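Local coordinates for protein arginase (Glaciozyma antarctica, PDB 5YNL) that probably catalyses the metal-dependent hydrolysis of L-arginine to L-ornithine and urea in a cold-adapted yeast, as arginases do, at residues G145-V149 with L324-D328; M159-S163 with F216-C222; E171-V177 with R279-F285; A181-P186 with H195-F201. All coordinates share one frame; numbering follows the deposited sequence. Where two conformers were deposited one is given.

Contact 1 of 4, residues G145-V149 with L324-D328; sequences GQLTV and LVSLD
Thr-148 is held to the neighbouring strand by both its backbone polar atoms. Its N donates to Val-325 O at 3.2 Å through a bent bond; its O accepts from Leu-327 N at 3.0 Å, almost straight at 174°. Val-325 O is shared: it also receives a proton from water 1 at 2.9 Å and a CA-H...O contact from Leu-147 CA. The same water donates to Gln-146 O and accepts from Thr-148 OG1 at 3.1 Å, so one water joins three polar atoms of the two segments. With chi1 at -45°, the Thr-148 hydroxyl sits beside its own backbone N, on the side where that water lies. Water 2 spans Thr-148 O and Asp-328 OD1, though it has more acceptors near it than protons to give. Other polar ends are satisfied by neighbours outside the pair: Gln-146 by His-141 and Asp-98, and, in the conformer given, Ser-326 OG by Thr-165 OG1 of helix 158-168. Apolar packing comes from Leu-147, whose CD1 meets Leu-324 CD2 at 3.9 Å with the two side chains crossing at about a right angle, and from Val-149 CG1 against Leu-327 CD2. Two strands 5° apart, in parallel register and buried, are neighbours in the central sheet of the alpha/beta arginase fold.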
loop_
_atom_site.group_PDB
_atom_site.type_symbol
_atom_site.label_atom_id
_atom_site.label_comp_id
_atom_site.label_asym_id
_atom_site.label_seq_id
_atom_site.Cartn_x
_atom_site.Cartn_y
_atom_site.Cartn_z
ATOM N N GLY A 145 2.575 -16.742 6.020
ATOM C CA GLY A 145 3.962 -16.306 5.948
ATOM C C GLY A 145 4.333 -15.734 4.586
ATOM O O GLY A 145 5.501 -15.447 4.290
ATOM N N GLN A 146 3.338 -15.568 3.729
ATOM C CA GLN A 146 3.618 -15.000 2.424
ATOM C C GLN A 146 3.791 -13.490 2.525
ATOM O O GLN A 146 3.348 -12.864 3.490
ATOM C CB GLN A 146 2.503 -15.349 1.446
ATOM C CG GLN A 146 2.340 -16.829 1.232
ATOM C CD GLN A 146 1.452 -17.126 0.058
ATOM O OE1 GLN A 146 0.769 -16.245 -0.447
ATOM N NE2 GLN A 146 1.458 -18.372 -0.389
ATOM N N LEU A 147 4.462 -12.906 1.539
ATOM C CA LEU A 147 4.435 -11.456 1.377
ATOM C C LEU A 147 3.352 -11.228 0.329
ATOM O O LEU A 147 3.500 -11.692 -0.792
ATOM C CB LEU A 147 5.795 -10.953 0.878
ATOM C CG LEU A 147 6.199 -9.491 1.103
ATOM C CD1 LEU A 147 7.675 -9.333 0.800
ATOM C CD2 LEU A 147 5.362 -8.555 0.235
ATOM N N THR A 148 2.250 -10.575 0.693
ATOM C CA THR A 148 1.126 -10.407 -0.238
ATOM C C THR A 148 1.308 -9.163 -1.111
ATOM O O THR A 148 1.286 -8.021 -0.616
ATOM C CB THR A 148 -0.200 -10.292 0.503
ATOM O OG1 THR A 148 -0.255 -11.305 1.518
ATOM C CG2 THR A 148 -1.371 -10.430 -0.464
ATOM N N VAL A 149 1.498 -9.388 -2.404
ATOM C CA VAL A 149 1.605 -8.297 -3.362
ATOM C C VAL A 149 0.212 -8.034 -3.929
ATOM O O VAL A 149 -0.299 -8.845 -4.708
ATOM C CB VAL A 149 2.599 -8.634 -4.513
ATOM C CG1 VAL A 149 2.715 -7.472 -5.496
ATOM C CG2 VAL A 149 3.984 -8.999 -3.949
ATOM N N LEU A 324 9.119 -5.816 5.662
ATOM C CA LEU A 324 7.958 -5.784 4.768
ATOM C C LEU A 324 7.184 -7.124 4.713
ATOM O O LEU A 324 7.755 -8.173 4.427
ATOM C CB LEU A 324 8.403 -5.373 3.369
ATOM C CG LEU A 324 7.319 -5.264 2.297
ATOM C CD1 LEU A 324 6.562 -3.937 2.442
ATOM C CD2 LEU A 324 7.957 -5.395 0.900
ATOM N N VAL A 325 5.884 -7.080 4.981
ATOM C CA VAL A 325 5.059 -8.270 4.810
ATOM C C VAL A 325 3.990 -8.083 3.733
ATOM O O VAL A 325 3.538 -9.055 3.138
ATOM C CB VAL A 325 4.384 -8.704 6.119
ATOM C CG1 VAL A 325 5.434 -9.164 7.142
ATOM C CG2 VAL A 325 3.535 -7.559 6.682
ATOM N N SER A 326 3.604 -6.838 3.468
ATOM C CA SER A 326 2.594 -6.553 2.455
ATOM C C SER A 326 2.920 -5.346 1.609
ATOM O O SER A 326 3.366 -4.309 2.120
ATOM C CB SER A 326 1.218 -6.356 3.077
ATOM O OG SER A 326 0.580 -7.595 3.257
ATOM N N LEU A 327 2.669 -5.499 0.314
ATOM C CA LEU A 327 2.938 -4.485 -0.690
ATOM C C LEU A 327 1.713 -4.317 -1.580
ATOM O O LEU A 327 1.252 -5.301 -2.198
ATOM C CB LEU A 327 4.109 -4.947 -1.563
ATOM C CG LEU A 327 4.412 -4.166 -2.844
ATOM C CD1 LEU A 327 4.851 -2.743 -2.499
ATOM C CD2 LEU A 327 5.467 -4.894 -3.628
ATOM N N ASP A 328 1.180 -3.097 -1.640
ATOM C CA ASP A 328 0.176 -2.773 -2.642
ATOM C C ASP A 328 0.832 -1.948 -3.753
ATOM O O ASP A 328 1.601 -1.011 -3.470
ATOM C CB ASP A 328 -0.944 -1.912 -2.071
ATOM C CG ASP A 328 -1.514 -2.435 -0.779
ATOM O OD1 ASP A 328 -1.406 -3.648 -0.476
ATOM O OD2 ASP A 328 -2.103 -1.593 -0.072
HETATM O O HOH W 1 1.406 -10.771 4.116
HETATM O O HOH W 2 -1.137 -6.317 -0.078
#

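Contact 2 of 4, residues M159-S163 with F216-C222; sequences MGTVS and FSWIKPC
A Met-aromatic contact between Met-159 and Phe-216 pins the long connection ahead of strand 228-233 to the first turns of helix 158-168. Met-159 SD stands 5.0 Å from the centroid of the Phe-216 ring, 46° off its normal, so it approaches obliquely, with CE1 the nearest ring atom at 4.1 Å. The methionine chain bends at chi3 (-70°), and its sulfur also touches Ile-219 CD1 at 3.9 Å, each pair of side chains crossing at about a right angle. Trp-218 reaches the helix with the far end of its six-membered ring: CH2 brings the ring edge to Gly-160 CA, near the ring plane, at 4.3 Å, while CZ3 lies 3.8 Å from Ser-163 OG. Behind it Ile-219 CG1 covers part of one face, towards the rim.

The helix belongs to the strand-helix-strand part of the alpha/beta fold that runs from strand 147-152 to strand 173-177, and the loop closes over its outer side beside helix 124-142, where Ser-128 takes the Trp-218 NE1 hydrogen bond. Ser-163 OG turns back to Met-159 O within the helix, although the modelled separation is too short to be trusted. Further on, Cys-222 has SG between its backbone N and carbonyl carbon (chi1 59°), which sets the sulfur against Val-162 CG1 at 4.1 Å and 3.9 Å from Val-162 O.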
loop_
_atom_site.group_PDB
_atom_site.type_symbol
_atom_site.label_atom_id
_atom_site.label_comp_id
_atom_site.label_asym_id
_atom_site.label_seq_id
_atom_site.Cartn_x
_atom_site.Cartn_y
_atom_site.Cartn_z
ATOM N N MET A 159 -8.567 -0.617 1.860
ATOM C CA MET A 159 -9.462 -1.043 2.908
ATOM C C MET A 159 -9.305 -2.544 3.110
ATOM O O MET A 159 -9.192 -3.023 4.243
ATOM C CB MET A 159 -10.908 -0.698 2.543
ATOM C CG MET A 159 -11.362 0.647 3.090
ATOM S SD MET A 159 -13.131 0.964 2.898
ATOM C CE MET A 159 -13.223 1.175 1.111
ATOM N N GLY A 160 -9.269 -3.288 2.011
ATOM C CA GLY A 160 -9.145 -4.731 2.099
ATOM C C GLY A 160 -7.740 -5.183 2.447
ATOM O O GLY A 160 -7.533 -5.943 3.406
ATOM N N THR A 161 -6.779 -4.707 1.660
ATOM C CA THR A 161 -5.378 -5.075 1.809
ATOM C C THR A 161 -4.859 -4.833 3.242
ATOM O O THR A 161 -4.143 -5.672 3.812
ATOM C CB THR A 161 -4.520 -4.313 0.753
ATOM O OG1 THR A 161 -3.271 -4.975 0.533
ATOM C CG2 THR A 161 -4.245 -2.944 1.209
ATOM N N VAL A 162 -5.245 -3.705 3.836
ATOM C CA VAL A 162 -4.775 -3.345 5.168
ATOM C C VAL A 162 -5.537 -4.162 6.234
ATOM O O VAL A 162 -4.976 -4.534 7.267
ATOM C CB VAL A 162 -4.912 -1.813 5.406
ATOM C CG1 VAL A 162 -4.729 -1.445 6.876
ATOM C CG2 VAL A 162 -3.937 -1.038 4.547
ATOM N N SER A 163 -6.805 -4.466 5.973
ATOM C CA SER A 163 -7.568 -5.281 6.911
ATOM C C SER A 163 -6.953 -6.672 7.054
ATOM O O SER A 163 -6.669 -7.116 8.160
ATOM C CB SER A 163 -9.026 -5.392 6.473
ATOM O OG SER A 163 -9.608 -4.107 6.358
ATOM N N PHE A 216 -20.763 -1.782 6.159
ATOM C CA PHE A 216 -19.327 -1.978 6.349
ATOM C C PHE A 216 -19.067 -2.526 7.757
ATOM O O PHE A 216 -18.451 -1.868 8.603
ATOM C CB PHE A 216 -18.549 -0.678 6.103
ATOM C CG PHE A 216 -18.257 -0.403 4.645
ATOM C CD1 PHE A 216 -17.147 -0.973 4.028
ATOM C CD2 PHE A 216 -19.079 0.434 3.898
ATOM C CE1 PHE A 216 -16.862 -0.718 2.693
ATOM C CE2 PHE A 216 -18.802 0.694 2.561
ATOM C CZ PHE A 216 -17.691 0.116 1.958
ATOM N N SER A 217 -19.541 -3.746 7.986
ATOM C CA SER A 217 -19.503 -4.367 9.306
ATOM C C SER A 217 -18.227 -5.184 9.492
ATOM O O SER A 217 -17.621 -5.177 10.572
ATOM C CB SER A 217 -20.733 -5.261 9.503
ATOM O OG SER A 217 -21.835 -4.791 8.743
ATOM N N TRP A 218 -17.824 -5.879 8.427
ATOM C CA TRP A 218 -16.609 -6.693 8.419
ATOM C C TRP A 218 -15.349 -5.887 8.739
ATOM O O TRP A 218 -14.310 -6.454 9.081
ATOM C CB TRP A 218 -16.443 -7.375 7.061
ATOM C CG TRP A 218 -16.296 -6.401 5.944
ATOM C CD1 TRP A 218 -17.299 -5.777 5.264
ATOM C CD2 TRP A 218 -15.068 -5.924 5.374
ATOM N NE1 TRP A 218 -16.775 -4.946 4.301
ATOM C CE2 TRP A 218 -15.407 -5.019 4.350
ATOM C CE3 TRP A 218 -13.714 -6.179 5.627
ATOM C CZ2 TRP A 218 -14.441 -4.368 3.576
ATOM C CZ3 TRP A 218 -12.757 -5.530 4.860
ATOM C CH2 TRP A 218 -13.125 -4.637 3.848
ATOM N N ILE A 219 -15.438 -4.566 8.628
ATOM C CA ILE A 219 -14.291 -3.719 8.920
ATOM C C ILE A 219 -14.187 -3.380 10.400
ATOM O O ILE A 219 -15.056 -2.711 10.967
ATOM C CB ILE A 219 -14.309 -2.417 8.103
ATOM C CG1 ILE A 219 -14.102 -2.726 6.622
ATOM C CG2 ILE A 219 -13.227 -1.466 8.599
ATOM C CD1 ILE A 219 -14.058 -1.499 5.734
ATOM N N LYS A 220 -13.120 -3.863 11.025
ATOM C CA LYS A 220 -12.748 -3.399 12.355
ATOM C C LYS A 220 -11.636 -2.369 12.174
ATOM O O LYS A 220 -10.770 -2.522 11.296
ATOM C CB LYS A 220 -12.269 -4.555 13.236
ATOM N N PRO A 221 -11.683 -1.292 12.972
ATOM C CA PRO A 221 -10.611 -0.294 12.969
ATOM C C PRO A 221 -9.326 -0.964 13.422
ATOM O O PRO A 221 -9.154 -1.206 14.619
ATOM C CB PRO A 221 -11.069 0.717 14.025
ATOM C CG PRO A 221 -12.541 0.543 14.120
ATOM C CD PRO A 221 -12.806 -0.907 13.846
ATOM N N CYS A 222 -8.439 -1.277 12.485
ATOM C CA CYS A 222 -7.245 -2.034 12.830
ATOM C C CYS A 222 -5.991 -1.162 12.817
ATOM O O CYS A 222 -4.879 -1.655 13.039
ATOM C CB CYS A 222 -7.094 -3.217 11.875
ATOM S SG CYS A 222 -6.957 -2.760 10.120
#

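Contact 3 of 4, residues E171-V177 with R279-F285; sequences EACLIWV and RPIHLSF
Arg-279 and Glu-171 cross obliquely just ahead of two parallel strands, their guanidinium and carboxylate planes 39° apart. The arginine is extended from CG to NE while Glu-171 bends at chi2 (-59°), which swings OE1 back to meet NH2 at 2.7 Å in a salt bridge. NH2 also donates to Glu-171 O at 3.2 Å, lying above that carbonyl's plane, so one nitrogen grips side chain and backbone together. A methionine in place of Arg-279 would remove both bonds and would probably leave the Glu-171 carboxylate without its charged mate.

On the face of Cys-173, Ile-175 and Val-177 the packing is apolar. Cys-173 SG touches Ile-281 CG1 at 3.6 Å, Leu-283 CD1 slants across to Ile-175 CG2 at 3.7 Å, and Val-177 CG1 stands over the centre of the Phe-285 ring, 3.8 Å from its centroid, a CH-pi contact. On the other face Leu-174 CD1 reaches Ser-284 CB; the serine's OG pairs with His-155. Five backbone hydrogen bonds zip these neighbours in the parallel sheet of the alpha/beta arginase fold. Ladder and apolar packing thus carry the buried part, and the salt bridge sits at the exposed end, ahead of the strands.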
loop_
_atom_site.group_PDB
_atom_site.type_symbol
_atom_site.label_atom_id
_atom_site.label_comp_id
_atom_site.label_asym_id
_atom_site.label_seq_id
_atom_site.Cartn_x
_atom_site.Cartn_y
_atom_site.Cartn_z
ATOM N N GLU A 171 0.295 -5.783 14.907
ATOM C CA GLU A 171 1.353 -4.863 15.281
ATOM C C GLU A 171 2.089 -4.283 14.080
ATOM O O GLU A 171 3.192 -3.741 14.227
ATOM C CB GLU A 171 2.324 -5.537 16.253
ATOM C CG GLU A 171 1.661 -5.961 17.596
ATOM C CD GLU A 171 1.051 -4.780 18.331
ATOM O OE1 GLU A 171 1.459 -3.631 18.052
ATOM O OE2 GLU A 171 0.167 -4.979 19.185
ATOM N N ALA A 172 1.479 -4.366 12.896
ATOM C CA ALA A 172 2.120 -3.817 11.691
ATOM C C ALA A 172 2.054 -2.287 11.671
ATOM O O ALA A 172 1.293 -1.675 12.429
ATOM C CB ALA A 172 1.484 -4.384 10.439
ATOM N N CYS A 173 2.831 -1.665 10.795
ATOM C CA CYS A 173 2.673 -0.240 10.565
ATOM C C CYS A 173 2.370 -0.012 9.082
ATOM O O CYS A 173 2.558 -0.924 8.276
ATOM C CB CYS A 173 3.936 0.502 10.986
ATOM S SG CYS A 173 5.362 0.153 9.982
ATOM N N LEU A 174 1.907 1.179 8.707
ATOM C CA LEU A 174 1.469 1.382 7.331
ATOM C C LEU A 174 2.136 2.586 6.698
ATOM O O LEU A 174 2.049 3.714 7.227
ATOM C CB LEU A 174 -0.050 1.544 7.273
ATOM C CG LEU A 174 -0.765 1.978 5.975
ATOM C CD1 LEU A 174 -0.471 1.046 4.804
ATOM C CD2 LEU A 174 -2.279 2.072 6.209
ATOM N N ILE A 175 2.800 2.362 5.564
ATOM C CA ILE A 175 3.414 3.470 4.838
ATOM C C ILE A 175 2.622 3.681 3.563
ATOM O O ILE A 175 2.507 2.787 2.719
ATOM C CB ILE A 175 4.887 3.195 4.531
ATOM C CG1 ILE A 175 5.651 3.063 5.844
ATOM C CG2 ILE A 175 5.521 4.334 3.681
ATOM C CD1 ILE A 175 7.095 2.791 5.631
ATOM N N TRP A 176 2.045 4.861 3.439
ATOM C CA TRP A 176 1.056 5.082 2.413
ATOM C C TRP A 176 1.679 6.079 1.443
ATOM O O TRP A 176 2.010 7.211 1.824
ATOM C CB TRP A 176 -0.189 5.650 3.073
ATOM C CG TRP A 176 -1.377 5.836 2.205
ATOM C CD1 TRP A 176 -1.588 6.834 1.285
ATOM C CD2 TRP A 176 -2.573 5.056 2.231
ATOM N NE1 TRP A 176 -2.836 6.689 0.716
ATOM C CE2 TRP A 176 -3.457 5.607 1.279
ATOM C CE3 TRP A 176 -2.972 3.930 2.949
ATOM C CZ2 TRP A 176 -4.718 5.055 1.026
ATOM C CZ3 TRP A 176 -4.216 3.390 2.701
ATOM C CH2 TRP A 176 -5.077 3.952 1.752
ATOM N N VAL A 177 1.879 5.647 0.204
ATOM C CA VAL A 177 2.503 6.493 -0.801
ATOM C C VAL A 177 1.465 6.898 -1.851
ATOM O O VAL A 177 0.944 6.058 -2.606
ATOM C CB VAL A 177 3.708 5.789 -1.447
ATOM C CG1 VAL A 177 4.370 6.711 -2.501
ATOM C CG2 VAL A 177 4.730 5.365 -0.365
ATOM N N ARG A 279 8.360 -3.746 13.910
ATOM C CA ARG A 279 7.004 -3.907 13.372
ATOM C C ARG A 279 6.985 -4.358 11.914
ATOM O O ARG A 279 7.779 -3.868 11.101
ATOM C CB ARG A 279 6.230 -2.579 13.486
ATOM C CG ARG A 279 5.828 -2.175 14.934
ATOM C CD ARG A 279 4.922 -0.965 14.906
ATOM N NE ARG A 279 4.676 -0.379 16.219
ATOM C CZ ARG A 279 3.691 -0.735 17.045
ATOM N NH1 ARG A 279 3.566 -0.128 18.210
ATOM N NH2 ARG A 279 2.840 -1.696 16.720
ATOM N N PRO A 280 6.071 -5.283 11.571
ATOM C CA PRO A 280 5.899 -5.637 10.152
ATOM C C PRO A 280 5.529 -4.373 9.379
ATOM O O PRO A 280 4.883 -3.505 9.959
ATOM C CB PRO A 280 4.698 -6.597 10.168
ATOM C CG PRO A 280 4.652 -7.139 11.572
ATOM C CD PRO A 280 5.116 -5.989 12.441
ATOM N N ILE A 281 5.936 -4.255 8.119
ATOM C CA ILE A 281 5.617 -3.066 7.340
ATOM C C ILE A 281 4.622 -3.394 6.220
ATOM O O ILE A 281 4.827 -4.351 5.451
ATOM C CB ILE A 281 6.894 -2.424 6.713
ATOM C CG1 ILE A 281 7.642 -1.588 7.758
ATOM C CG2 ILE A 281 6.544 -1.552 5.499
ATOM C CD1 ILE A 281 9.136 -1.264 7.388
ATOM N N HIS A 282 3.566 -2.584 6.123
ATOM C CA HIS A 282 2.645 -2.634 5.006
ATOM C C HIS A 282 2.948 -1.420 4.137
ATOM O O HIS A 282 2.725 -0.269 4.555
ATOM C CB HIS A 282 1.181 -2.600 5.485
ATOM C CG HIS A 282 0.172 -2.957 4.434
ATOM N ND1 HIS A 282 0.499 -3.177 3.109
ATOM C CD2 HIS A 282 -1.170 -3.124 4.508
ATOM C CE1 HIS A 282 -0.588 -3.474 2.425
ATOM N NE2 HIS A 282 -1.618 -3.440 3.252
ATOM N N LEU A 283 3.470 -1.655 2.942
ATOM C CA LEU A 283 3.749 -0.532 2.041
ATOM C C LEU A 283 2.676 -0.464 0.985
ATOM O O LEU A 283 2.609 -1.333 0.085
ATOM C CB LEU A 283 5.128 -0.648 1.369
ATOM C CG LEU A 283 5.552 0.433 0.366
ATOM C CD1 LEU A 283 5.516 1.868 0.960
ATOM C CD2 LEU A 283 6.948 0.118 -0.114
ATOM N N SER A 284 1.822 0.556 1.092
ATOM C CA SER A 284 0.707 0.681 0.147
ATOM C C SER A 284 1.028 1.786 -0.856
ATOM O O SER A 284 0.849 2.978 -0.557
ATOM C CB SER A 284 -0.597 0.972 0.890
ATOM O OG SER A 284 -1.706 0.617 0.088
ATOM N N PHE A 285 1.507 1.375 -2.030
ATOM C CA PHE A 285 2.094 2.284 -3.019
ATOM C C PHE A 285 1.151 2.572 -4.195
ATOM O O PHE A 285 0.776 1.662 -4.941
ATOM C CB PHE A 285 3.396 1.686 -3.572
ATOM C CG PHE A 285 4.358 2.712 -4.100
ATOM C CD1 PHE A 285 4.028 3.502 -5.194
ATOM C CD2 PHE A 285 5.587 2.891 -3.501
ATOM C CE1 PHE A 285 4.928 4.469 -5.664
ATOM C CE2 PHE A 285 6.470 3.834 -3.972
ATOM C CZ PHE A 285 6.138 4.634 -5.051
#

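Contact 4 of 4, residues A181-P186 with H195-F201; sequences ADINTP and HGCPVSF
His-195 meets Asp-182 through its backbone: His-195 O lies 3.3 Å from Asp-182 CG, while its ring turns to Glu-331. The first segment holds the end of the DAHADIN motif of the arginase active site and the second the HGCP sequence; in relatives the counterpart of Asp-182 binds manganese and those of Asn-184 and His-195 face the substrate, and similar roles are probable here. With an alanine here instead of Asp-182, the carboxylate beside that carbonyl would be gone, probably leaving a gap next to Gly-196 and, if a metal binds as in relatives, one ligand fewer for it.

Gly-196 O takes a weak hydrogen bond from Asn-184 N at 2.8 Å. Cys-197 follows with its CA in a CA-H...O contact with Asn-184 O, and Pro-198 CD packs on Asp-182 CB at 3.7 Å. Val-199 N donates to Asp-182 O at 3.2 Å, and its CB sits against Ile-183 CG1 at 3.7 Å. Ser-200 OG, turned between its backbone N and carbonyl carbon (chi1 75°), lies 2.8 Å from Asn-184 O and 2.7 Å from Cys-197 O, with one proton for the two. Last comes Phe-201, whose CZ touches Pro-186 CG at 4.0 Å.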
loop_
_atom_site.group_PDB
_atom_site.type_symbol
_atom_site.label_atom_id
_atom_site.label_comp_id
_atom_site.label_asym_id
_atom_site.label_seq_id
_atom_site.Cartn_x
_atom_site.Cartn_y
_atom_site.Cartn_z
ATOM N N ALA A 181 -4.465 11.921 0.517
ATOM C CA ALA A 181 -4.572 11.355 1.862
ATOM C C ALA A 181 -5.687 10.308 1.975
ATOM O O ALA A 181 -5.639 9.461 2.864
ATOM C CB ALA A 181 -4.745 12.460 2.917
ATOM N N ASP A 182 -6.679 10.371 1.084
ATOM C CA ASP A 182 -7.811 9.431 1.101
ATOM C C ASP A 182 -8.401 9.204 2.517
ATOM O O ASP A 182 -8.737 8.073 2.894
ATOM C CB ASP A 182 -7.405 8.085 0.468
ATOM C CG ASP A 182 -7.077 8.193 -1.016
ATOM O OD1 ASP A 182 -7.506 9.163 -1.667
ATOM O OD2 ASP A 182 -6.402 7.283 -1.543
ATOM N N ILE A 183 -8.524 10.271 3.301
ATOM C CA ILE A 183 -8.913 10.105 4.698
ATOM C C ILE A 183 -10.302 10.648 5.034
ATOM O O ILE A 183 -10.700 10.669 6.199
ATOM C CB ILE A 183 -7.834 10.680 5.663
ATOM C CG1 ILE A 183 -7.832 9.927 6.998
ATOM C CG2 ILE A 183 -8.011 12.174 5.871
ATOM C CD1 ILE A 183 -6.593 10.177 7.806
ATOM N N ASN A 184 -11.050 11.057 4.016
ATOM C CA ASN A 184 -12.392 11.593 4.242
ATOM C C ASN A 184 -13.359 10.630 4.915
ATOM O O ASN A 184 -13.436 9.458 4.551
ATOM C CB ASN A 184 -13.020 12.087 2.939
ATOM C CG ASN A 184 -13.067 13.589 2.860
ATOM O OD1 ASN A 184 -12.748 14.279 3.828
ATOM N ND2 ASN A 184 -13.482 14.110 1.717
ATOM N N THR A 185 -14.095 11.138 5.899
ATOM C CA THR A 185 -15.258 10.427 6.420
ATOM C C THR A 185 -16.372 10.599 5.392
ATOM O O THR A 185 -16.331 11.531 4.584
ATOM C CB THR A 185 -15.700 11.008 7.780
ATOM O OG1 THR A 185 -16.952 10.433 8.181
ATOM C CG2 THR A 185 -15.858 12.520 7.694
ATOM N N PRO A 186 -17.367 9.698 5.396
ATOM C CA PRO A 186 -18.556 9.933 4.563
ATOM C C PRO A 186 -19.312 11.202 4.976
ATOM O O PRO A 186 -20.288 11.582 4.324
ATOM C CB PRO A 186 -19.414 8.697 4.831
ATOM C CG PRO A 186 -18.428 7.633 5.168
ATOM C CD PRO A 186 -17.326 8.326 5.929
ATOM N N HIS A 195 -13.360 6.330 -2.931
ATOM C CA HIS A 195 -11.939 6.428 -3.252
ATOM C C HIS A 195 -11.137 7.216 -2.217
ATOM O O HIS A 195 -9.993 6.871 -1.919
ATOM C CB HIS A 195 -11.785 7.072 -4.634
ATOM C CG HIS A 195 -10.414 6.943 -5.221
ATOM N ND1 HIS A 195 -10.076 7.494 -6.437
ATOM C CD2 HIS A 195 -9.300 6.326 -4.763
ATOM C CE1 HIS A 195 -8.809 7.224 -6.703
ATOM N NE2 HIS A 195 -8.316 6.514 -5.705
ATOM N N GLY A 196 -11.730 8.275 -1.676
ATOM C CA GLY A 196 -11.039 9.092 -0.694
ATOM C C GLY A 196 -11.463 8.826 0.733
ATOM O O GLY A 196 -11.292 9.680 1.594
ATOM N N CYS A 197 -12.026 7.650 0.990
ATOM C CA CYS A 197 -12.444 7.298 2.350
ATOM C C CYS A 197 -11.752 6.117 3.077
ATOM O O CYS A 197 -12.013 5.915 4.264
ATOM C CB CYS A 197 -13.963 7.096 2.391
ATOM S SG CYS A 197 -14.891 8.495 1.753
ATOM N N PRO A 198 -10.870 5.351 2.398
ATOM C CA PRO A 198 -10.496 4.085 3.041
ATOM C C PRO A 198 -9.769 4.228 4.370
ATOM O O PRO A 198 -9.847 3.322 5.205
ATOM C CB PRO A 198 -9.535 3.448 2.025
ATOM C CG PRO A 198 -8.921 4.595 1.316
ATOM C CD PRO A 198 -10.063 5.585 1.182
ATOM N N VAL A 199 -9.057 5.329 4.564
ATOM C CA VAL A 199 -8.294 5.475 5.794
ATOM C C VAL A 199 -9.241 5.774 6.955
ATOM O O VAL A 199 -9.025 5.328 8.081
ATOM C CB VAL A 199 -7.188 6.540 5.661
ATOM C CG1 VAL A 199 -6.207 6.444 6.823
ATOM C CG2 VAL A 199 -6.443 6.352 4.363
ATOM N N SER A 200 -10.314 6.499 6.655
ATOM C CA SER A 200 -11.290 6.870 7.665
ATOM C C SER A 200 -11.993 5.648 8.262
ATOM O O SER A 200 -12.440 5.684 9.414
ATOM C CB SER A 200 -12.300 7.870 7.088
ATOM O OG SER A 200 -13.229 7.251 6.219
ATOM N N PHE A 201 -12.084 4.561 7.495
ATOM C CA PHE A 201 -12.702 3.330 8.000
ATOM C C PHE A 201 -11.672 2.546 8.818
ATOM O O PHE A 201 -11.980 2.009 9.874
ATOM C CB PHE A 201 -13.222 2.463 6.843
ATOM C CG PHE A 201 -14.457 3.008 6.155
ATOM C CD1 PHE A 201 -14.373 4.065 5.249
ATOM C CD2 PHE A 201 -15.702 2.428 6.383
ATOM C CE1 PHE A 201 -15.513 4.556 4.609
ATOM C CE2 PHE A 201 -16.850 2.916 5.747
ATOM C CZ PHE A 201 -16.750 3.982 4.860
#

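In the fold
All four contacts are largely buried, with exposed residues at the margins, such as Glu-171 and Pro-186. Contacts 1 and 3 lie in the central sheet, joined because strands 324-330 and 281-286 are neighbours; backbone ladders carry both, one helped by water and the other tipped by a salt bridge. Contacts 2 and 4 lie farther out, each centred about 14 Å from the chain centre, and rely on loops: sulfur and ring packing in contact 2, carbonyl and hydroxyl bonds round a helix start in contact 4. They meet where Met-159 packs on Pro-198 and Phe-216 on Phe-201. Thr-161 and Val-162 tie contact 2 to His-282 of contact 3, and Trp-176 links contact 3 to Asp-182 and Val-199 of contact 4.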